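Side-chain contacts in malate dehydrogenase (Naegleria fowleri, PDB 6UM4), which probably catalyses the reversible, nicotinamide cofactor-dependent oxidation of malate to oxaloacetate: residues Leu218-Ala223 against Asp337-His342; Asn244-Thr249 against Gly382-Ile387; Met343-Leu348 against Glu352-Ala357. All blocks are in the same frame, centred on the assembly; numbering follows the deposited sequence. Where two conformers were deposited one is given.

Contact 1 of 3, residues Leu218-Ala223 against Asp337-His342; sequences LVLIVA and DAAIKH
L220 lays one methyl over the imidazole of H342. Its CD1 stands 3.4 Å from the centroid of the H342 ring and 11° off the ring normal, a CH-pi contact placed almost centrally over one face. The other branch reaches past the ring: L220 CD2 is 3.8 Å from CD2 of H342 and 4.1 Å from CB of A339. One leucine therefore straddles two residues that lie nearly one helical turn apart. V222, two residues further along, adds a looser touch, with its CG2 4.4 Å from A339 CB.

H342 turns its CG anti to the backbone N (chi1 176°), which carries the imidazole off the helix and in beside the strand. There its NE2 hydrogen-bonds to OG1 of T246, so the buried ring has a polar anchor at its rim while L220 covers a face. Another side of the same helix faces the second subunit: there K341 NZ makes a salt bridge to D337 OD2 at 2.9 Å, the oxygen being met on its syn lone pair, and also hydrogen-bonds to G153 O of the second subunit.

In the fold, this is an interdomain seam. Strand 218-221 belongs to the parallel Rossmann sheet, between strands 176-179 and 245-247, and helix 332-348 of the C-terminal domain packs against it, with L113 of helix 108-118 also touching A339.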
loop_
_atom_site.group_PDB
_atom_site.type_symbol
_atom_site.label_atom_id
_atom_site.label_comp_id
_atom_site.label_asym_id
_atom_site.label_seq_id
_atom_site.Cartn_x
_atom_site.Cartn_y
_atom_site.Cartn_z
ATOM N N LEU A 218 18.128 11.351 -7.228
ATOM C CA LEU A 218 16.869 12.012 -7.552
ATOM C C LEU A 218 16.123 12.243 -6.253
ATOM O O LEU A 218 16.012 11.323 -5.430
ATOM C CB LEU A 218 16.024 11.196 -8.541
ATOM C CG LEU A 218 16.723 10.819 -9.855
ATOM C CD1 LEU A 218 15.800 9.988 -10.731
ATOM C CD2 LEU A 218 17.228 12.085 -10.623
ATOM N N VAL A 219 15.656 13.478 -6.057
ATOM C CA VAL A 219 15.026 13.910 -4.810
ATOM C C VAL A 219 13.598 14.345 -5.110
ATOM O O VAL A 219 13.377 15.250 -5.931
ATOM C CB VAL A 219 15.802 15.065 -4.148
ATOM C CG1 VAL A 219 15.172 15.420 -2.827
ATOM C CG2 VAL A 219 17.270 14.720 -3.962
ATOM N N LEU A 220 12.636 13.748 -4.405
ATOM C CA LEU A 220 11.230 14.111 -4.525
ATOM C C LEU A 220 10.795 14.754 -3.218
ATOM O O LEU A 220 10.959 14.161 -2.149
ATOM C CB LEU A 220 10.369 12.880 -4.846
ATOM C CG LEU A 220 8.862 13.126 -4.756
ATOM C CD1 LEU A 220 8.442 14.228 -5.743
ATOM C CD2 LEU A 220 8.088 11.848 -4.991
ATOM N N ILE A 221 10.267 15.970 -3.295
ATOM C CA ILE A 221 9.757 16.678 -2.124
ATOM C C ILE A 221 8.243 16.519 -2.095
ATOM O O ILE A 221 7.553 16.896 -3.045
ATOM C CB ILE A 221 10.143 18.166 -2.130
ATOM C CG1 ILE A 221 11.588 18.385 -1.661
ATOM C CG2 ILE A 221 9.203 18.942 -1.218
ATOM C CD1 ILE A 221 12.653 18.059 -2.686
ATOM N N VAL A 222 7.730 15.956 -0.999
ATOM C CA VAL A 222 6.298 15.817 -0.767
ATOM C C VAL A 222 5.807 16.813 0.277
ATOM O O VAL A 222 4.717 17.373 0.142
ATOM C CB VAL A 222 5.937 14.366 -0.351
ATOM C CG1 VAL A 222 4.477 14.270 0.037
ATOM C CG2 VAL A 222 6.234 13.395 -1.480
ATOM N N ALA A 223 6.595 17.035 1.328
ATOM C CA ALA A 223 6.183 17.911 2.415
ATOM C C ALA A 223 5.913 19.323 1.912
ATOM O O ALA A 223 6.636 19.840 1.057
ATOM C CB ALA A 223 7.264 17.949 3.491
ATOM N N ASP A 337 0.413 6.952 -3.045
ATOM C CA ASP A 337 0.241 6.463 -4.411
ATOM C C ASP A 337 0.825 7.434 -5.444
ATOM O O ASP A 337 1.470 7.013 -6.411
ATOM C CB ASP A 337 -1.237 6.228 -4.703
ATOM C CG ASP A 337 -1.471 5.781 -6.124
ATOM O OD1 ASP A 337 -1.298 4.571 -6.403
ATOM O OD2 ASP A 337 -1.824 6.643 -6.963
ATOM N N ALA A 338 0.554 8.730 -5.290
ATOM C CA ALA A 338 1.120 9.715 -6.213
ATOM C C ALA A 338 2.644 9.733 -6.154
ATOM O O ALA A 338 3.310 9.913 -7.186
ATOM C CB ALA A 338 0.563 11.101 -5.898
ATOM N N ALA A 339 3.220 9.595 -4.954
ATOM C CA ALA A 339 4.685 9.537 -4.842
ATOM C C ALA A 339 5.241 8.308 -5.552
ATOM O O ALA A 339 6.231 8.388 -6.280
ATOM C CB ALA A 339 5.127 9.543 -3.377
ATOM N N ILE A 340 4.621 7.150 -5.352
ATOM C CA ILE A 340 5.066 5.977 -6.097
ATOM C C ILE A 340 5.011 6.267 -7.594
ATOM O O ILE A 340 5.990 6.059 -8.319
ATOM C CB ILE A 340 4.219 4.747 -5.725
ATOM C CG1 ILE A 340 4.457 4.357 -4.263
ATOM C CG2 ILE A 340 4.599 3.571 -6.608
ATOM C CD1 ILE A 340 5.875 3.875 -3.951
ATOM N N LYS A 341 3.889 6.818 -8.069
ATOM C CA LYS A 341 3.779 7.086 -9.503
ATOM C C LYS A 341 4.816 8.119 -9.959
ATOM O O LYS A 341 5.428 7.973 -11.028
ATOM C CB LYS A 341 2.362 7.544 -9.865
ATOM C CG LYS A 341 1.286 6.421 -9.901
ATOM C CD LYS A 341 -0.076 7.020 -10.210
ATOM C CE LYS A 341 -1.118 5.970 -10.594
ATOM N NZ LYS A 341 -1.659 5.207 -9.426
ATOM N N HIS A 342 5.004 9.182 -9.181
ATOM C CA HIS A 342 5.982 10.203 -9.551
ATOM C C HIS A 342 7.378 9.600 -9.698
ATOM O O HIS A 342 8.056 9.820 -10.707
ATOM C CB HIS A 342 5.975 11.331 -8.520
ATOM C CG HIS A 342 7.020 12.391 -8.763
ATOM N ND1 HIS A 342 6.702 13.708 -9.012
ATOM C CD2 HIS A 342 8.374 12.326 -8.777
ATOM C CE1 HIS A 342 7.810 14.410 -9.181
ATOM N NE2 HIS A 342 8.842 13.596 -9.048
#

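Contact 2 of 3, residues Asn244-Thr249 against Gly382-Ile387; sequences NITAMT and GKYGVI
N244 and G382 open the contact, but only loosely: N244 OD1 and the backbone O of G382 lie 4.4 Å apart, two acceptor oxygens with no bond between them. G382 has a positive phi of 81°, which glycine adopts readily. The next residue, I245, turns its side chain from the other segment toward V219 and I221 of the adjoining strand, while its carbonyl O takes a hydrogen bond from W371 NE1.

T246 carries the main touch. Its methyl CG2 meets the far end of Y384, 3.6 Å from OH and 3.9 Å from CE2, and the two side chains approach from opposite directions. A chi1 of 60° sets OG1 of T246 between its own backbone N and carbonyl carbon and leaves CG2 beside the backbone N, facing the phenol; OG1 itself is engaged by H342. The Y384 ring, which meets that of W346 with planes at about 45°, spans the gap between the strands. The hydroxyl of Y384 is held by the carbonyl O of E243, the residue just before N244. Beyond T246 the segment veers from 382-387. Strand 383-386 is an outermost strand of the antiparallel sheet it forms with 371-380 and 353-359, so the contact brings together an edge strand of each sheet.

Chemically, then, this is a methyl-to-phenol contact without a hydrogen bond between the two segments. One polar tie close by, from Y384 OH to E243, links the tyrosine's end to the backbone leading into the Rossmann edge strand, with the threonine methyl packed beside it.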
loop_
_atom_site.group_PDB
_atom_site.type_symbol
_atom_site.label_atom_id
_atom_site.label_comp_id
_atom_site.label_asym_id
_atom_site.label_seq_id
_atom_site.Cartn_x
_atom_site.Cartn_y
_atom_site.Cartn_z
ATOM N N ASN A 244 17.280 17.377 -10.895
ATOM C CA ASN A 244 17.194 16.140 -10.125
ATOM C C ASN A 244 16.442 16.300 -8.804
ATOM O O ASN A 244 16.341 15.329 -8.050
ATOM C CB ASN A 244 18.610 15.586 -9.860
ATOM C CG ASN A 244 19.250 15.023 -11.112
ATOM O OD1 ASN A 244 18.585 14.859 -12.129
ATOM N ND2 ASN A 244 20.531 14.745 -11.056
ATOM N N ILE A 245 15.944 17.496 -8.493
ATOM C CA ILE A 245 15.140 17.746 -7.301
ATOM C C ILE A 245 13.803 18.310 -7.751
ATOM O O ILE A 245 13.756 19.418 -8.298
ATOM C CB ILE A 245 15.836 18.730 -6.345
ATOM C CG1 ILE A 245 17.237 18.235 -5.979
ATOM C CG2 ILE A 245 14.977 18.987 -5.115
ATOM C CD1 ILE A 245 17.974 19.177 -5.040
ATOM N N THR A 246 12.714 17.570 -7.509
ATOM C CA THR A 246 11.396 18.053 -7.897
ATOM C C THR A 246 10.448 18.029 -6.706
ATOM O O THR A 246 10.703 17.396 -5.681
ATOM C CB THR A 246 10.811 17.224 -9.041
ATOM O OG1 THR A 246 10.702 15.858 -8.631
ATOM C CG2 THR A 246 11.715 17.298 -10.259
ATOM N N ALA A 247 9.324 18.715 -6.865
ATOM C CA ALA A 247 8.262 18.711 -5.880
ATOM C C ALA A 247 7.040 18.014 -6.483
ATOM O O ALA A 247 6.868 17.990 -7.705
ATOM C CB ALA A 247 7.936 20.144 -5.442
ATOM N N MET A 248 6.199 17.419 -5.631
ATOM C CA MET A 248 5.138 16.536 -6.115
ATOM C C MET A 248 3.822 17.272 -6.356
ATOM O O MET A 248 3.185 17.750 -5.409
ATOM C CB MET A 248 4.880 15.397 -5.138
ATOM C CG MET A 248 4.035 14.339 -5.808
ATOM S SD MET A 248 3.771 12.873 -4.814
ATOM C CE MET A 248 2.635 13.570 -3.600
ATOM N N THR A 249 3.384 17.313 -7.614
ATOM C CA THR A 249 2.018 17.707 -7.963
ATOM C C THR A 249 1.252 16.549 -8.582
ATOM O O THR A 249 0.156 16.744 -9.134
ATOM C CB THR A 249 2.036 18.886 -8.928
ATOM O OG1 THR A 249 2.894 18.561 -10.025
ATOM C CG2 THR A 249 2.577 20.108 -8.217
ATOM N N GLY A 382 15.760 9.205 -15.024
ATOM C CA GLY A 382 15.882 10.509 -14.401
ATOM C C GLY A 382 15.686 11.704 -15.307
ATOM O O GLY A 382 15.710 12.836 -14.813
ATOM N N LYS A 383 15.410 11.500 -16.592
ATOM C CA LYS A 383 15.335 12.594 -17.556
ATOM C C LYS A 383 13.887 12.896 -17.926
ATOM O O LYS A 383 13.134 11.993 -18.308
ATOM C CB LYS A 383 16.146 12.247 -18.806
ATOM C CG LYS A 383 17.582 11.823 -18.500
ATOM C CD LYS A 383 18.118 10.873 -19.561
ATOM C CE LYS A 383 19.592 10.517 -19.334
ATOM N NZ LYS A 383 19.875 9.674 -18.120
ATOM N N TYR A 384 13.518 14.172 -17.862
ATOM C CA TYR A 384 12.198 14.629 -18.278
ATOM C C TYR A 384 12.355 15.909 -19.086
ATOM O O TYR A 384 13.390 16.576 -19.035
ATOM C CB TYR A 384 11.251 14.882 -17.084
ATOM C CG TYR A 384 11.800 15.865 -16.065
ATOM C CD1 TYR A 384 11.823 17.233 -16.320
ATOM C CD2 TYR A 384 12.285 15.422 -14.836
ATOM C CE1 TYR A 384 12.335 18.137 -15.387
ATOM C CE2 TYR A 384 12.776 16.316 -13.897
ATOM C CZ TYR A 384 12.805 17.671 -14.173
ATOM O OH TYR A 384 13.310 18.555 -13.236
ATOM N N GLY A 385 11.308 16.231 -19.851
ATOM C CA GLY A 385 11.263 17.437 -20.660
ATOM C C GLY A 385 9.877 18.053 -20.714
ATOM O O GLY A 385 8.862 17.357 -20.888
ATOM N N VAL A 386 9.823 19.374 -20.550
ATOM C CA VAL A 386 8.551 20.073 -20.626
ATOM C C VAL A 386 7.958 19.891 -22.014
ATOM O O VAL A 386 8.671 19.948 -23.023
ATOM C CB VAL A 386 8.759 21.558 -20.284
ATOM C CG1 VAL A 386 7.472 22.335 -20.456
ATOM C CG2 VAL A 386 9.295 21.687 -18.862
ATOM N N ILE A 387 6.643 19.658 -22.071
ATOM C CA ILE A 387 5.972 19.573 -23.359
ATOM C C ILE A 387 6.106 20.919 -24.048
ATOM O O ILE A 387 5.766 21.958 -23.470
ATOM C CB ILE A 387 4.498 19.174 -23.183
ATOM C CG1 ILE A 387 4.369 17.866 -22.410
ATOM C CG2 ILE A 387 3.818 19.035 -24.546
ATOM C CD1 ILE A 387 4.939 16.677 -23.158
#

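Contact 3 of 3, residues Met343-Leu348 against Glu352-Ala357; sequences MHDWVL and EWVSMA
M356 and W346 make the larger half of this contact. The methyl CE of M356 sits over one face of the indole, 3.8 Å from the centroid of the W346 five-membered ring and only 8° off its normal, closest to the CD2 atom. The sulfur lies behind the methyl: SD is 5.1 Å from the same centroid, so the Met-aromatic contact is made chiefly through CH-pi packing. M356 is extended as far as SD and then bends (chi3 78°), which brings CE down onto the ring. The two side chains cross at about a right angle. W346 also meets the ring of H342, with planes at about 85°, and its NE1 makes a weak hydrogen bond to G382 O.

Beside this pair, V354 touches D345. Its CG1 is 3.7 Å from OD2 of D345, a van der Waals contact against a carboxylate whose polar needs are met by other residues. H344 ND1 donates to D345 OD1 at 2.9 Å; the carboxylate is approached from its anti side, somewhat out of its plane, while the oxygen lies in the imidazole plane. D345 OD2 is hydrogen-bonded by N350 ND2 and forms a salt bridge with R250. Such partners would favour the charged form of this buried aspartate.

The contact joins the last turns of helix 332-348 to strand 353-359 shortly after it. That strand pairs with 371-380 in the antiparallel sheet, whose V376 and C378 pack on M356, and T246 from the Rossmann edge strand touches both M356 and W346.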
loop_
_atom_site.group_PDB
_atom_site.type_symbol
_atom_site.label_atom_id
_atom_site.label_comp_id
_atom_site.label_asym_id
_atom_site.label_seq_id
_atom_site.Cartn_x
_atom_site.Cartn_y
_atom_site.Cartn_z
ATOM N N MET A 343 7.839 8.850 -8.687
ATOM C CA MET A 343 9.184 8.272 -8.765
ATOM C C MET A 343 9.271 7.227 -9.866
ATOM O O MET A 343 10.255 7.177 -10.613
ATOM C CB MET A 343 9.577 7.653 -7.424
ATOM C CG MET A 343 9.762 8.662 -6.343
ATOM S SD MET A 343 11.007 9.836 -6.855
ATOM C CE MET A 343 12.380 8.749 -7.305
ATOM N N HIS A 344 8.251 6.377 -9.971
ATOM C CA HIS A 344 8.251 5.327 -10.976
ATOM C C HIS A 344 8.428 5.900 -12.376
ATOM O O HIS A 344 9.271 5.427 -13.149
ATOM C CB HIS A 344 6.951 4.529 -10.885
ATOM C CG HIS A 344 6.758 3.601 -12.034
ATOM N ND1 HIS A 344 6.274 4.021 -13.254
ATOM C CD2 HIS A 344 7.034 2.281 -12.168
ATOM C CE1 HIS A 344 6.249 2.997 -14.088
ATOM N NE2 HIS A 344 6.697 1.928 -13.452
ATOM N N ASP A 345 7.613 6.906 -12.730
ATOM C CA ASP A 345 7.717 7.556 -14.034
ATOM C C ASP A 345 9.051 8.297 -14.199
ATOM O O ASP A 345 9.647 8.276 -15.286
ATOM C CB ASP A 345 6.529 8.508 -14.222
ATOM C CG ASP A 345 5.170 7.768 -14.257
ATOM O OD1 ASP A 345 5.165 6.512 -14.270
ATOM O OD2 ASP A 345 4.108 8.435 -14.277
ATOM N N TRP A 346 9.542 8.946 -13.136
ATOM C CA TRP A 346 10.834 9.633 -13.213
ATOM C C TRP A 346 11.944 8.670 -13.624
ATOM O O TRP A 346 12.798 9.003 -14.460
ATOM C CB TRP A 346 11.154 10.266 -11.853
ATOM C CG TRP A 346 12.114 11.452 -11.864
ATOM C CD1 TRP A 346 12.777 11.974 -12.938
ATOM C CD2 TRP A 346 12.478 12.269 -10.732
ATOM N NE1 TRP A 346 13.532 13.067 -12.547
ATOM C CE2 TRP A 346 13.358 13.274 -11.203
ATOM C CE3 TRP A 346 12.143 12.246 -9.365
ATOM C CZ2 TRP A 346 13.913 14.242 -10.358
ATOM C CZ3 TRP A 346 12.682 13.221 -8.530
ATOM C CH2 TRP A 346 13.574 14.198 -9.029
ATOM N N VAL A 347 11.929 7.459 -13.065
ATOM C CA VAL A 347 12.982 6.468 -13.283
ATOM C C VAL A 347 12.720 5.615 -14.519
ATOM O O VAL A 347 13.642 5.318 -15.281
ATOM C CB VAL A 347 13.125 5.593 -12.022
ATOM C CG1 VAL A 347 14.062 4.430 -12.268
ATOM C CG2 VAL A 347 13.549 6.432 -10.838
ATOM N N LEU A 348 11.482 5.167 -14.730
ATOM C CA LEU A 348 11.210 4.212 -15.794
ATOM C C LEU A 348 10.482 4.811 -16.990
ATOM O O LEU A 348 10.349 4.132 -18.012
ATOM C CB LEU A 348 10.406 3.025 -15.243
ATOM C CG LEU A 348 11.124 2.252 -14.123
ATOM C CD1 LEU A 348 10.212 1.227 -13.476
ATOM C CD2 LEU A 348 12.399 1.588 -14.620
ATOM N N GLU A 352 2.665 9.226 -21.341
ATOM C CA GLU A 352 1.656 10.262 -21.199
ATOM C C GLU A 352 2.251 11.487 -20.527
ATOM O O GLU A 352 3.244 11.399 -19.803
ATOM C CB GLU A 352 0.468 9.751 -20.385
ATOM C CG GLU A 352 -0.259 8.599 -21.058
ATOM C CD GLU A 352 -1.150 9.064 -22.196
ATOM O OE1 GLU A 352 -1.528 10.260 -22.217
ATOM O OE2 GLU A 352 -1.438 8.238 -23.089
ATOM N N TRP A 353 1.627 12.640 -20.766
ATOM C CA TRP A 353 1.969 13.818 -19.985
ATOM C C TRP A 353 1.766 13.518 -18.509
ATOM O O TRP A 353 0.725 12.987 -18.108
ATOM C CB TRP A 353 1.087 15.011 -20.341
ATOM C CG TRP A 353 1.179 15.541 -21.714
ATOM C CD1 TRP A 353 1.817 14.984 -22.778
ATOM C CD2 TRP A 353 0.551 16.738 -22.194
ATOM N NE1 TRP A 353 1.628 15.771 -23.900
ATOM C CE2 TRP A 353 0.855 16.852 -23.560
ATOM C CE3 TRP A 353 -0.240 17.725 -21.595
ATOM C CZ2 TRP A 353 0.404 17.916 -24.335
ATOM C CZ3 TRP A 353 -0.691 18.781 -22.374
ATOM C CH2 TRP A 353 -0.371 18.863 -23.724
ATOM N N VAL A 354 2.740 13.891 -17.690
ATOM C CA VAL A 354 2.532 13.914 -16.255
ATOM C C VAL A 354 2.933 15.296 -15.769
ATOM O O VAL A 354 3.577 16.071 -16.485
ATOM C CB VAL A 354 3.310 12.791 -15.517
ATOM C CG1 VAL A 354 2.842 11.434 -16.006
ATOM C CG2 VAL A 354 4.823 12.944 -15.710
ATOM N N SER A 355 2.463 15.631 -14.572
ATOM C CA SER A 355 2.813 16.886 -13.922
ATOM C C SER A 355 3.897 16.638 -12.885
ATOM O O SER A 355 3.819 15.679 -12.115
ATOM C CB SER A 355 1.596 17.537 -13.262
ATOM O OG SER A 355 0.583 17.856 -14.207
ATOM N N MET A 356 4.904 17.504 -12.892
ATOM C CA MET A 356 5.972 17.587 -11.909
ATOM C C MET A 356 6.269 19.061 -11.686
ATOM O O MET A 356 6.233 19.842 -12.639
ATOM C CB MET A 356 7.253 16.883 -12.399
ATOM C CG MET A 356 7.094 15.360 -12.659
ATOM S SD MET A 356 8.547 14.644 -13.486
ATOM C CE MET A 356 9.698 14.482 -12.115
ATOM N N ALA A 357 6.537 19.446 -10.432
ATOM C CA ALA A 357 7.032 20.784 -10.099
ATOM C C ALA A 357 8.550 20.796 -10.240
ATOM O O ALA A 357 9.256 20.149 -9.457
ATOM C CB ALA A 357 6.621 21.181 -8.683
#

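How the contacts relate
From the N terminus, strand 218-221 comes first and contact 1 closes its loop at 337-342, on helix 332-348. Strand 245-247 leaves from inside that loop, and contact 2 closes its own loop later, at 382-387, so contacts 1 and 2 cross. Contact 3 starts where contact 1 stops on the helix, closes a very short loop at 352-357 and nests within contact 2. Backbone contacts join them, both probable hydrogen bonds: I221 N lies 2.8 Å from T246 O between neighbouring parallel strands, and A247 N 3.0 Å from A357 O, linking the Rossmann sheet to the antiparallel one. Helix 332-348 is shared by contacts 1 and 3 and packs against both sheets.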